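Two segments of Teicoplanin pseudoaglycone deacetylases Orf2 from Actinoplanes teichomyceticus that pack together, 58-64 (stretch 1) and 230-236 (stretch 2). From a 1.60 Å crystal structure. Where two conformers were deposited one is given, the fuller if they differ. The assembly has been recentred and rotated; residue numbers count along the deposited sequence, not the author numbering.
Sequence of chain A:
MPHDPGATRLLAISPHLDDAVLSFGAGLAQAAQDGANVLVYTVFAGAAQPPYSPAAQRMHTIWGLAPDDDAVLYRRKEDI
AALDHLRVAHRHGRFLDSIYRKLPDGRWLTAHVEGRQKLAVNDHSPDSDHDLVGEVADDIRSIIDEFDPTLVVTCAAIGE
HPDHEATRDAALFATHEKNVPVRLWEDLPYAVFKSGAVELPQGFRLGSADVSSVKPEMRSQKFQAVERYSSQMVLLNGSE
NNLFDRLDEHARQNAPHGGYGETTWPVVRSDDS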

ATOM      1  N   ARG A  58     -17.498 -10.780  -5.745  1.00 21.16           N
ATOM      2  CA  ARG A  58     -16.527 -11.806  -6.140  0.50 22.21           C
ATOM      3  C   ARG A  58     -15.240 -11.713  -5.318  1.00 21.79           C
ATOM      4  O   ARG A  58     -14.667 -12.735  -4.919  1.00 22.38           O
ATOM      5  CB  ARG A  58     -16.215 -11.705  -7.640  0.50 22.43           C
ATOM      6  CG  ARG A  58     -15.378 -12.854  -8.178  0.50 23.68           C
ATOM      7  CD  ARG A  58     -14.927 -12.613  -9.603  0.50 24.48           C
ATOM      8  NE  ARG A  58     -13.823 -13.497  -9.984  0.50 28.64           N
ATOM      9  CZ  ARG A  58     -12.534 -13.163  -9.929  0.50 29.86           C
ATOM     10  NH1 ARG A  58     -12.169 -11.959  -9.503  0.50 31.85           N
ATOM     11  NH2 ARG A  58     -11.604 -14.033 -10.302  0.50 29.98           N
HETATM   12  N   MSE A  59     -14.783 -10.492  -5.062  1.00 21.23           N
HETATM   13  CA  MSE A  59     -13.576 -10.293  -4.263  0.50 20.63           C
HETATM   14  C   MSE A  59     -13.796 -10.771  -2.840  1.00 20.43           C
HETATM   15  O   MSE A  59     -12.916 -11.414  -2.245  1.00 20.46           O
HETATM   16  CB  MSE A  59     -13.149  -8.824  -4.249  0.50 21.18           C
HETATM   17  CG  MSE A  59     -12.522  -8.337  -5.545  0.50 21.34           C
HETATM   18 SE   MSE A  59     -11.092  -9.478  -6.254  0.50 27.90          SE
HETATM   19  CE  MSE A  59     -10.298 -10.154  -4.583  0.50 23.45           C
ATOM     20  N   HIS A  60     -14.966 -10.457  -2.297  1.00 19.03           N
ATOM     21  CA  HIS A  60     -15.291 -10.866  -0.924  1.00 18.64           C
ATOM     22  C   HIS A  60     -15.205 -12.380  -0.785  1.00 19.33           C
ATOM     23  O   HIS A  60     -14.672 -12.889   0.201  1.00 18.95           O
ATOM     24  CB  HIS A  60     -16.658 -10.344  -0.499  1.00 18.38           C
ATOM     25  CG  HIS A  60     -16.716  -8.845  -0.424  1.00 17.60           C
ATOM     26  ND1 HIS A  60     -17.892  -8.147  -0.289  1.00 19.03           N
ATOM     27  CD2 HIS A  60     -15.729  -7.918  -0.465  1.00 18.67           C
ATOM     28  CE1 HIS A  60     -17.630  -6.849  -0.260  1.00 18.18           C
ATOM     29  NE2 HIS A  60     -16.325  -6.685  -0.348  1.00 17.45           N
ATOM     30  N   THR A  61     -15.716 -13.090  -1.790  1.00 19.79           N
ATOM     31  CA  THR A  61     -15.642 -14.548  -1.828  1.00 21.53           C
ATOM     32  C   THR A  61     -14.196 -15.054  -1.866  1.00 21.77           C
ATOM     33  O   THR A  61     -13.853 -16.014  -1.161  1.00 22.50           O
ATOM     34  CB  THR A  61     -16.464 -15.099  -3.015  1.00 21.64           C
ATOM     35  OG1 THR A  61     -17.856 -14.795  -2.787  1.00 22.86           O
ATOM     36  CG2 THR A  61     -16.282 -16.609  -3.143  1.00 23.97           C
ATOM     37  N   ILE A  62     -13.344 -14.391  -2.653  1.00 21.45           N
ATOM     38  CA  ILE A  62     -11.928 -14.741  -2.755  1.00 21.48           C
ATOM     39  C   ILE A  62     -11.232 -14.511  -1.402  1.00 21.54           C
ATOM     40  O   ILE A  62     -10.299 -15.246  -1.027  1.00 22.71           O
ATOM     41  CB  ILE A  62     -11.262 -13.945  -3.905  1.00 22.30           C
ATOM     42  CG1 ILE A  62     -11.707 -14.541  -5.250  1.00 23.75           C
ATOM     43  CG2 ILE A  62      -9.740 -13.931  -3.781  1.00 22.80           C
ATOM     44  CD1 ILE A  62     -11.423 -13.634  -6.441  1.00 26.61           C
ATOM     45  N   TRP A  63     -11.729 -13.524  -0.658  1.00 20.72           N
ATOM     46  CA  TRP A  63     -11.196 -13.177   0.662  1.00 20.26           C
ATOM     47  C   TRP A  63     -11.765 -14.046   1.782  1.00 20.68           C
ATOM     48  O   TRP A  63     -11.495 -13.799   2.961  1.00 21.16           O
ATOM     49  CB  TRP A  63     -11.486 -11.707   0.972  1.00 19.89           C
ATOM     50  CG  TRP A  63     -10.749 -10.751   0.088  1.00 19.76           C
ATOM     51  CD1 TRP A  63      -9.611 -10.995  -0.628  1.00 20.47           C
ATOM     52  CD2 TRP A  63     -11.074  -9.374  -0.125  1.00 17.86           C
ATOM     53  NE1 TRP A  63      -9.221  -9.856  -1.292  1.00 20.86           N
ATOM     54  CE2 TRP A  63     -10.102  -8.845  -0.996  1.00 19.19           C
ATOM     55  CE3 TRP A  63     -12.094  -8.536   0.345  1.00 19.40           C
ATOM     56  CZ2 TRP A  63     -10.120  -7.514  -1.415  1.00 19.71           C
ATOM     57  CZ3 TRP A  63     -12.122  -7.230  -0.071  1.00 19.90           C
ATOM     58  CH2 TRP A  63     -11.142  -6.726  -0.955  1.00 20.53           C
ATOM     59  N   GLY A  64     -12.549 -15.058   1.417  1.00 21.04           N
ATOM     60  CA  GLY A  64     -13.106 -15.975   2.415  1.00 21.31           C
ATOM     61  C   GLY A  64     -14.282 -15.443   3.201  1.00 21.92           C
ATOM     62  O   GLY A  64     -14.548 -15.904   4.325  1.00 22.55           O
ATOM     63  N   SER A 230      -5.540 -12.579   7.096  1.00 21.75           N
ATOM     64  CA  SER A 230      -6.065 -13.899   6.708  1.00 22.71           C
ATOM     65  C   SER A 230      -6.780 -13.832   5.374  1.00 22.02           C
ATOM     66  O   SER A 230      -6.644 -14.731   4.551  1.00 22.72           O
ATOM     67  CB  SER A 230      -7.042 -14.430   7.750  1.00 23.12           C
ATOM     68  OG  SER A 230      -6.457 -14.407   9.033  1.00 27.70           O
ATOM     69  N   SER A 231      -7.526 -12.752   5.155  1.00 22.16           N
ATOM     70  CA  SER A 231      -8.343 -12.631   3.943  1.00 21.44           C
ATOM     71  C   SER A 231      -7.510 -12.642   2.658  1.00 22.44           C
ATOM     72  O   SER A 231      -8.004 -12.999   1.594  1.00 21.61           O
ATOM     73  CB  SER A 231      -9.160 -11.338   3.994  1.00 21.70           C
ATOM     74  OG  SER A 231      -8.309 -10.216   4.065  1.00 22.05           O
ATOM     75  N   GLN A 232      -6.248 -12.241   2.772  1.00 22.60           N
ATOM     76  CA  GLN A 232      -5.371 -12.083   1.628  1.00 23.52           C
ATOM     77  C   GLN A 232      -4.458 -13.269   1.384  1.00 24.96           C
ATOM     78  O   GLN A 232      -3.809 -13.338   0.349  1.00 25.43           O
ATOM     79  CB  GLN A 232      -4.518 -10.826   1.813  1.00 23.32           C
ATOM     80  CG  GLN A 232      -5.333  -9.578   2.097  1.00 22.29           C
ATOM     81  CD  GLN A 232      -6.340  -9.263   1.005  1.00 22.12           C
ATOM     82  OE1 GLN A 232      -5.981  -9.141  -0.179  1.00 26.03           O
ATOM     83  NE2 GLN A 232      -7.610  -9.110   1.395  1.00 23.86           N
HETATM   84  N   MSE A 233      -4.408 -14.206   2.323  1.00 27.12           N
HETATM   85  CA  MSE A 233      -3.443 -15.297   2.209  1.00 29.73           C
HETATM   86  C   MSE A 233      -3.573 -16.137   0.931  1.00 29.85           C
HETATM   87  O   MSE A 233      -2.578 -16.357   0.230  1.00 29.91           O
HETATM   88  CB  MSE A 233      -3.428 -16.160   3.471  1.00 31.09           C
HETATM   89  CG  MSE A 233      -2.625 -15.554   4.642  1.00 36.82           C
HETATM   90 SE   MSE A 233      -0.917 -14.666   4.165  1.00 52.11          SE
HETATM   91  CE  MSE A 233      -1.577 -12.817   4.128  1.00 46.50           C
ATOM     92  N   VAL A 234      -4.786 -16.581   0.605  1.00 29.89           N
ATOM     93  CA  VAL A 234      -4.974 -17.422  -0.590  1.00 30.30           C
ATOM     94  C   VAL A 234      -4.552 -16.653  -1.842  1.00 30.39           C
ATOM     95  O   VAL A 234      -3.795 -17.164  -2.670  1.00 30.85           O
ATOM     96  CB  VAL A 234      -6.423 -17.989  -0.700  1.00 29.88           C
ATOM     97  CG1 VAL A 234      -6.635 -18.731  -2.029  1.00 30.91           C
ATOM     98  CG2 VAL A 234      -6.719 -18.908   0.481  1.00 30.28           C
ATOM     99  N   LEU A 235      -5.011 -15.410  -1.947  1.00 30.07           N
ATOM    100  CA  LEU A 235      -4.676 -14.527  -3.062  1.00 30.64           C
ATOM    101  C   LEU A 235      -3.167 -14.295  -3.194  1.00 30.69           C
ATOM    102  O   LEU A 235      -2.622 -14.366  -4.291  1.00 30.84           O
ATOM    103  CB  LEU A 235      -5.408 -13.196  -2.874  1.00 30.72           C
ATOM    104  CG  LEU A 235      -5.662 -12.190  -3.996  1.00 31.77           C
ATOM    105  CD1 LEU A 235      -6.207 -12.868  -5.236  1.00 30.80           C
ATOM    106  CD2 LEU A 235      -6.652 -11.153  -3.472  1.00 31.19           C
ATOM    107  N   LEU A 236      -2.492 -14.048  -2.076  1.00 30.80           N
ATOM    108  CA  LEU A 236      -1.053 -13.765  -2.095  1.00 31.43           C
ATOM    109  C   LEU A 236      -0.176 -14.993  -2.341  1.00 32.37           C
ATOM    110  O   LEU A 236       0.864 -14.891  -2.998  1.00 31.95           O
ATOM    111  CB  LEU A 236      -0.619 -13.080  -0.802  1.00 31.13           C
ATOM    112  CG  LEU A 236      -1.076 -11.635  -0.614  1.00 31.37           C
ATOM    113  CD1 LEU A 236      -0.958 -11.234   0.837  1.00 31.91           C
ATOM    114  CD2 LEU A 236      -0.268 -10.707  -1.494  1.00 31.16           C
TER
HETATM  115  O   HOH W   1      -7.386 -14.536  -0.409  1.00 24.90           O

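The end of one helix meets the beginning of another. Residues 58-62 close a helix that starts earlier in the chain, and Trp 63 is the first residue to leave helical phi/psi; its N still reaches back to Met 59 O (2.9 Å). Gly 64 follows with a positive phi of 77°, a value that favours glycine, and its N bonds to Thr 61 O at 3.0 Å. In the second stretch the backbone has helical phi/psi throughout and runs into a helix that continues beyond Leu 236.

The two backbones come closest at Trp 63 and Ser 231, whose CA atoms lie 4.4 Å apart. No clear direct hydrogen bond crosses the contact, but two CA-H...O contacts link these residues reciprocally: Trp 63 CA to Ser 231 O at 3.3 Å, and Ser 231 CA to Trp 63 O at 3.5 Å. Such an approach leaves little room between the backbones, and both CA-to-CB bonds point sideways, with Trp 63 CB 3.8 Å from Ser 231 CB. Water 1 adds the conventional polar link, donating to Ile 62 O (3.1 Å) and Ser 231 O (2.6 Å) and accepting from Leu 235 N (3.0 Å). It thus serves two carbonyls that cannot bond to each other and an amide near the start of the second helix.

Trp 63, with chi1 m (-67°) and chi2 -21°, lays its indole alongside the second stretch. Gln 232 NE2 lies over one face of the indole, above Trp 63 NE1. The glutamine's CA-to-CB bond points away from the first stretch, yet three successive turns near -55° (chi1 -54°, chi2 -58°, chi3 -55°) fold the chain back and bring the amide to the indole. Gln 232 NE2 lies 3.2 Å from Trp 63 NE1, but both are donors, so this is a close packing contact and no hydrogen bond. The amide is held instead by its neighbour: Gln 232 NE2 donates to Ser 231 OG at 3.0 Å, with an N-H...O angle of 157°. Ser 231, in rotamer p (61°), places its hydroxyl where it can accept this bond, and the same OG is also hydrogen-bonded elsewhere in the structure.

Leu 235 supplies the apolar side of the contact. Its CA-to-CB bond points toward the first stretch, and with chi1 t (-161°) and chi2 p (47°) its CD2 methyl reaches Trp 63 and Met 59, while both methyls lie against Ile 62 CG2. Leu 235 CD2 sits at the edge of the indole, near its plane, 3.6 Å from Trp 63 NE1 and 4.1 Å from Trp 63 CD1; it also meets the selenomethionine Met 59, whose CE is 3.9 Å from Leu 235 CD2. Leu 235 CD1 packs 4.0 Å from Ile 62 CG2. Met 59 leaves its backbone sideways, but chi1 m (-74°), chi2 m (-50°) and an off-well chi3 of -33° bend the chain so that its terminal methyl reaches the leucine. Ile 62 (chi1 m, chi2 t) needs no such fold, since CG2 branches directly from CB.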